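Local coordinates for protein glucosamine kinase (Streptacidiphilus jiangxiensis, PDB 6HWJ) that catalyses the ATP- and magnesium-dependent phosphorylation of D-glucosamine to D-glucosamine 6-phosphate, with weaker activity on glucose, at residues 5-19 against 58-72. Residues are numbered along the deposited sequence; the frame is centred on the assembly and turned at random.
Sequences WSELVAAADPALVLP and WTVPLVRDGAGGVRR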
loop_
_atom_site.group_PDB
_atom_site.type_symbol
_atom_site.label_atom_id
_atom_site.label_comp_id
_atom_site.label_asym_id
_atom_site.label_seq_id
_atom_site.Cartn_x
_atom_site.Cartn_y
_atom_site.Cartn_z
ATOM N N TRP A 5 20.617 -27.794 -5.264
ATOM C CA TRP A 5 19.718 -26.787 -5.808
ATOM C C TRP A 5 20.457 -25.819 -6.723
ATOM O O TRP A 5 19.908 -25.381 -7.737
ATOM C CB TRP A 5 19.045 -26.027 -4.671
ATOM C CG TRP A 5 17.992 -26.788 -3.930
ATOM C CD1 TRP A 5 18.130 -27.412 -2.724
ATOM C CD2 TRP A 5 16.630 -26.985 -4.326
ATOM N NE1 TRP A 5 16.948 -27.963 -2.349
ATOM C CE2 TRP A 5 16.005 -27.719 -3.308
ATOM C CE3 TRP A 5 15.881 -26.609 -5.443
ATOM C CZ2 TRP A 5 14.668 -28.100 -3.371
ATOM C CZ3 TRP A 5 14.557 -26.978 -5.501
ATOM C CH2 TRP A 5 13.963 -27.719 -4.475
ATOM N N SER A 6 21.706 -25.472 -6.379
ATOM C CA SER A 6 22.470 -24.533 -7.192
ATOM C C SER A 6 22.666 -25.054 -8.608
ATOM O O SER A 6 22.509 -24.309 -9.579
ATOM C CB SER A 6 23.839 -24.254 -6.549
ATOM O OG SER A 6 23.680 -23.754 -5.228
ATOM N N GLU A 7 23.042 -26.328 -8.741
ATOM C CA GLU A 7 23.263 -26.909 -10.060
ATOM C C GLU A 7 21.963 -27.031 -10.840
ATOM O O GLU A 7 21.949 -26.861 -12.063
ATOM C CB GLU A 7 23.909 -28.290 -9.932
ATOM C CG GLU A 7 25.276 -28.313 -9.286
ATOM C CD GLU A 7 25.742 -29.739 -9.009
ATOM O OE1 GLU A 7 26.675 -30.213 -9.696
ATOM O OE2 GLU A 7 25.160 -30.393 -8.115
ATOM N N LEU A 8 20.863 -27.358 -10.164
ATOM C CA LEU A 8 19.582 -27.426 -10.856
ATOM C C LEU A 8 19.184 -26.055 -11.392
ATOM O O LEU A 8 18.693 -25.942 -12.518
ATOM C CB LEU A 8 18.496 -27.970 -9.920
ATOM C CG LEU A 8 18.525 -29.472 -9.618
ATOM C CD1 LEU A 8 17.488 -29.789 -8.536
ATOM C CD2 LEU A 8 18.271 -30.329 -10.860
ATOM N N VAL A 9 19.373 -25.000 -10.596
ATOM C CA VAL A 9 18.960 -23.673 -11.045
ATOM C C VAL A 9 19.884 -23.182 -12.152
ATOM O O VAL A 9 19.434 -22.601 -13.146
ATOM C CB VAL A 9 18.916 -22.697 -9.855
ATOM C CG1 VAL A 9 18.634 -21.285 -10.322
ATOM C CG2 VAL A 9 17.839 -23.130 -8.854
ATOM N N ALA A 10 21.193 -23.419 -12.010
ATOM C CA ALA A 10 22.124 -23.013 -13.056
ATOM C C ALA A 10 21.821 -23.715 -14.373
ATOM O O ALA A 10 22.039 -23.139 -15.441
ATOM C CB ALA A 10 23.566 -23.314 -12.627
ATOM N N ALA A 11 21.304 -24.947 -14.321
ATOM C CA ALA A 11 21.035 -25.701 -15.536
ATOM C C ALA A 11 19.623 -25.487 -16.050
ATOM O O ALA A 11 19.280 -26.018 -17.111
ATOM C CB ALA A 11 21.267 -27.201 -15.302
ATOM N N ALA A 12 18.791 -24.745 -15.310
ATOM C CA ALA A 12 17.396 -24.610 -15.692
ATOM C C ALA A 12 17.222 -23.512 -16.735
ATOM O O ALA A 12 18.026 -22.577 -16.849
ATOM C CB ALA A 12 16.534 -24.316 -14.472
ATOM N N ASP A 13 16.149 -23.630 -17.498
ATOM C CA ASP A 13 15.790 -22.588 -18.447
ATOM C C ASP A 13 15.595 -21.274 -17.700
ATOM O O ASP A 13 14.975 -21.256 -16.623
ATOM C CB ASP A 13 14.519 -22.986 -19.206
ATOM C CG ASP A 13 14.172 -22.027 -20.311
ATOM O OD1 ASP A 13 13.875 -20.864 -20.029
ATOM O OD2 ASP A 13 14.179 -22.447 -21.482
ATOM N N PRO A 14 16.131 -20.163 -18.216
ATOM C CA PRO A 14 16.008 -18.887 -17.486
ATOM C C PRO A 14 14.574 -18.462 -17.225
ATOM O O PRO A 14 14.342 -17.649 -16.308
ATOM C CB PRO A 14 16.723 -17.884 -18.401
ATOM C CG PRO A 14 17.689 -18.703 -19.176
ATOM C CD PRO A 14 17.025 -20.044 -19.388
ATOM N N ALA A 15 13.602 -18.977 -17.987
ATOM C CA ALA A 15 12.196 -18.666 -17.719
ATOM C C ALA A 15 11.725 -19.182 -16.366
ATOM O O ALA A 15 10.605 -18.859 -15.949
ATOM C CB ALA A 15 11.313 -19.268 -18.828
ATOM N N LEU A 16 12.554 -19.976 -15.676
ATOM C CA LEU A 16 12.225 -20.442 -14.339
ATOM C C LEU A 16 11.751 -19.305 -13.441
ATOM O O LEU A 16 10.839 -19.489 -12.632
ATOM C CB LEU A 16 13.455 -21.115 -13.733
ATOM C CG LEU A 16 13.342 -21.708 -12.326
ATOM C CD1 LEU A 16 12.458 -22.948 -12.337
ATOM C CD2 LEU A 16 14.727 -22.036 -11.804
ATOM N N VAL A 17 12.358 -18.116 -13.563
ATOM C CA VAL A 17 12.056 -17.046 -12.613
ATOM C C VAL A 17 10.724 -16.354 -12.880
ATOM O O VAL A 17 10.310 -15.506 -12.074
ATOM C CB VAL A 17 13.162 -15.962 -12.593
ATOM C CG1 VAL A 17 14.543 -16.572 -12.325
ATOM C CG2 VAL A 17 13.171 -15.194 -13.897
ATOM N N LEU A 18 10.007 -16.707 -13.984
ATOM C CA LEU A 18 8.808 -15.948 -14.370
ATOM C C LEU A 18 7.528 -16.627 -13.890
ATOM O O LEU A 18 7.311 -17.822 -14.185
ATOM C CB LEU A 18 8.758 -15.793 -15.890
ATOM C CG LEU A 18 9.866 -14.943 -16.509
ATOM C CD1 LEU A 18 9.768 -14.954 -18.033
ATOM C CD2 LEU A 18 9.820 -13.520 -15.997
ATOM N N PRO A 19 6.638 -15.912 -13.192
ATOM C CA PRO A 19 5.363 -16.536 -12.798
ATOM C C PRO A 19 4.536 -17.022 -13.976
ATOM O O PRO A 19 3.963 -18.123 -13.918
ATOM C CB PRO A 19 4.642 -15.411 -12.036
ATOM C CG PRO A 19 5.711 -14.493 -11.607
ATOM C CD PRO A 19 6.750 -14.536 -12.681
ATOM N N TRP A 58 15.371 -12.323 -8.221
ATOM C CA TRP A 58 14.016 -12.840 -8.239
ATOM C C TRP A 58 13.761 -13.749 -7.043
ATOM O O TRP A 58 14.632 -14.524 -6.650
ATOM C CB TRP A 58 13.757 -13.667 -9.523
ATOM C CG TRP A 58 14.143 -12.981 -10.799
ATOM C CD1 TRP A 58 15.408 -12.862 -11.328
ATOM C CD2 TRP A 58 13.261 -12.340 -11.718
ATOM N NE1 TRP A 58 15.353 -12.190 -12.522
ATOM C CE2 TRP A 58 14.048 -11.850 -12.780
ATOM C CE3 TRP A 58 11.878 -12.116 -11.740
ATOM C CZ2 TRP A 58 13.500 -11.143 -13.855
ATOM C CZ3 TRP A 58 11.337 -11.427 -12.821
ATOM C CH2 TRP A 58 12.143 -10.949 -13.854
ATOM N N THR A 59 12.558 -13.675 -6.494
ATOM C CA THR A 59 12.062 -14.681 -5.557
ATOM C C THR A 59 11.388 -15.761 -6.379
ATOM O O THR A 59 10.476 -15.464 -7.154
ATOM C CB THR A 59 11.065 -14.103 -4.558
ATOM O OG1 THR A 59 11.677 -13.034 -3.839
ATOM C CG2 THR A 59 10.579 -15.182 -3.564
ATOM N N VAL A 60 11.818 -17.006 -6.198
ATOM C CA VAL A 60 11.255 -18.090 -6.993
ATOM C C VAL A 60 10.820 -19.225 -6.082
ATOM O O VAL A 60 11.681 -19.851 -5.443
ATOM C CB VAL A 60 12.264 -18.603 -8.036
ATOM C CG1 VAL A 60 11.550 -19.570 -8.971
ATOM C CG2 VAL A 60 12.883 -17.441 -8.819
ATOM N N PRO A 61 9.519 -19.533 -5.993
ATOM C CA PRO A 61 9.118 -20.780 -5.343
ATOM C C PRO A 61 9.470 -21.940 -6.248
ATOM O O PRO A 61 9.105 -21.955 -7.426
ATOM C CB PRO A 61 7.597 -20.624 -5.161
ATOM C CG PRO A 61 7.189 -19.768 -6.324
ATOM C CD PRO A 61 8.364 -18.824 -6.584
ATOM N N LEU A 62 10.195 -22.908 -5.703
ATOM C CA LEU A 62 10.765 -23.974 -6.498
ATOM C C LEU A 62 10.238 -25.332 -6.060
ATOM O O LEU A 62 9.976 -25.580 -4.873
ATOM C CB LEU A 62 12.299 -23.979 -6.399
ATOM C CG LEU A 62 12.978 -22.762 -7.017
ATOM C CD1 LEU A 62 14.383 -22.640 -6.434
ATOM C CD2 LEU A 62 13.034 -22.862 -8.535
ATOM N N VAL A 63 10.123 -26.220 -7.034
ATOM C CA VAL A 63 9.750 -27.611 -6.776
ATOM C C VAL A 63 10.580 -28.503 -7.683
ATOM O O VAL A 63 10.706 -28.253 -8.890
ATOM C CB VAL A 63 8.242 -27.842 -6.989
ATOM C CG1 VAL A 63 7.889 -27.686 -8.454
ATOM C CG2 VAL A 63 7.836 -29.222 -6.463
ATOM N N ARG A 64 11.165 -29.539 -7.107
ATOM C CA ARG A 64 11.837 -30.534 -7.927
ATOM C C ARG A 64 10.783 -31.396 -8.613
ATOM O O ARG A 64 9.829 -31.849 -7.988
ATOM C CB ARG A 64 12.790 -31.364 -7.076
ATOM C CG ARG A 64 14.046 -30.577 -6.650
ATOM C CD ARG A 64 14.956 -31.375 -5.726
ATOM N NE ARG A 64 16.095 -30.597 -5.239
ATOM C CZ ARG A 64 17.367 -30.937 -5.406
ATOM N NH1 ARG A 64 17.696 -32.056 -6.059
ATOM N NH2 ARG A 64 18.319 -30.156 -4.927
ATOM N N ASP A 65 10.917 -31.567 -9.927
ATOM C CA ASP A 65 9.993 -32.372 -10.713
ATOM C C ASP A 65 10.831 -33.281 -11.584
ATOM O O ASP A 65 11.727 -32.802 -12.283
ATOM C CB ASP A 65 9.062 -31.500 -11.562
ATOM C CG ASP A 65 7.904 -32.298 -12.178
ATOM O OD1 ASP A 65 8.132 -33.430 -12.650
ATOM O OD2 ASP A 65 6.765 -31.782 -12.203
ATOM N N GLY A 66 10.554 -34.586 -11.520
ATOM C CA GLY A 66 11.310 -35.550 -12.293
ATOM C C GLY A 66 11.193 -35.364 -13.782
ATOM O O GLY A 66 12.024 -35.883 -14.534
ATOM N N ALA A 67 10.177 -34.631 -14.236
ATOM C CA ALA A 67 10.072 -34.347 -15.665
ATOM C C ALA A 67 11.222 -33.452 -16.127
ATOM O O ALA A 67 11.986 -33.819 -17.034
ATOM C CB ALA A 67 8.719 -33.711 -15.976
ATOM N N GLY A 68 11.378 -32.291 -15.504
ATOM C CA GLY A 68 12.365 -31.328 -15.969
ATOM C C GLY A 68 13.515 -31.037 -15.023
ATOM O O GLY A 68 14.406 -30.248 -15.349
ATOM N N GLY A 69 13.523 -31.671 -13.860
ATOM C CA GLY A 69 14.556 -31.421 -12.876
ATOM C C GLY A 69 14.069 -30.476 -11.791
ATOM O O GLY A 69 13.846 -30.874 -10.638
ATOM N N VAL A 70 13.893 -29.210 -12.150
ATOM C CA VAL A 70 13.303 -28.225 -11.259
ATOM C C VAL A 70 12.384 -27.350 -12.094
ATOM O O VAL A 70 12.611 -27.133 -13.282
ATOM C CB VAL A 70 14.363 -27.388 -10.526
ATOM C CG1 VAL A 70 15.087 -26.465 -11.519
ATOM C CG2 VAL A 70 13.733 -26.580 -9.414
ATOM N N ARG A 71 11.331 -26.851 -11.477
ATOM C CA ARG A 71 10.488 -25.862 -12.126
ATOM C C ARG A 71 9.911 -24.935 -11.071
ATOM O O ARG A 71 10.009 -25.182 -9.872
ATOM C CB ARG A 71 9.391 -26.537 -12.951
ATOM C CG ARG A 71 8.416 -27.340 -12.128
ATOM C CD ARG A 71 7.388 -28.083 -13.022
ATOM N NE ARG A 71 6.583 -28.996 -12.223
ATOM C CZ ARG A 71 5.613 -28.610 -11.396
ATOM N NH1 ARG A 71 5.320 -27.317 -11.269
ATOM N NH2 ARG A 71 4.933 -29.507 -10.701
ATOM N N ARG A 72 9.329 -23.844 -11.536
ATOM C CA ARG A 72 8.689 -22.891 -10.648
ATOM C C ARG A 72 7.367 -23.462 -10.157
ATOM O O ARG A 72 6.551 -23.948 -10.948
ATOM C CB ARG A 72 8.461 -21.555 -11.363
ATOM C CG ARG A 72 7.975 -20.473 -10.426
ATOM C CD ARG A 72 7.624 -19.168 -11.161
ATOM N NE ARG A 72 7.371 -18.091 -10.204
ATOM C CZ ARG A 72 6.213 -17.909 -9.582
ATOM N NH1 ARG A 72 5.184 -18.721 -9.825
ATOM N NH2 ARG A 72 6.071 -16.907 -8.714
HETATM O O HOH W 1 9.340 -16.181 -9.509
#
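Trp5 meets Arg64, and Leu16 and Val17 meet Leu62 and Trp58, where helix 5-11 and the 3-10 segment 14-17 lie across one face of the antiparallel hairpin 58-65/69-72, part of the N-terminal sheet of this kinase. At the N-terminal end of helix 5-11 the extended Arg64 chain passes over the Trp5 indole in a cation-pi contact, its CZ 4.1 Å from the centroid of the five-membered ring. The guanidinium stands nearly upright on the indole, the planes 88° apart; Leu8 CD1 covers one guanidinium face, and Arg64 NH1 is hydrogen-bonded to Pro3 O. At the far end Val17 CG2 sits centrally over one face of Trp58, 3.7 Å from the five-membered ring centroid, a CH-pi contact.

Between these aromatic contacts the packing is aliphatic. Leu16 CG is anti to the backbone N (chi1 -179°), which brings CD2 to 3.8 Å from Leu62 CD2, while Val70 CG1 meets Ala12 CB.

Polar links run through Arg72, whose guanidinium is sandwiched between Pro19 CA and Pro61 CD and forms a salt bridge through NH1 with Glu122. A water lying in the guanidinium plane accepts from Arg72 NE at 2.8 Å and lies within donating distance of Val17 O, 2.8 Å, and Thr59 O, 2.7 Å.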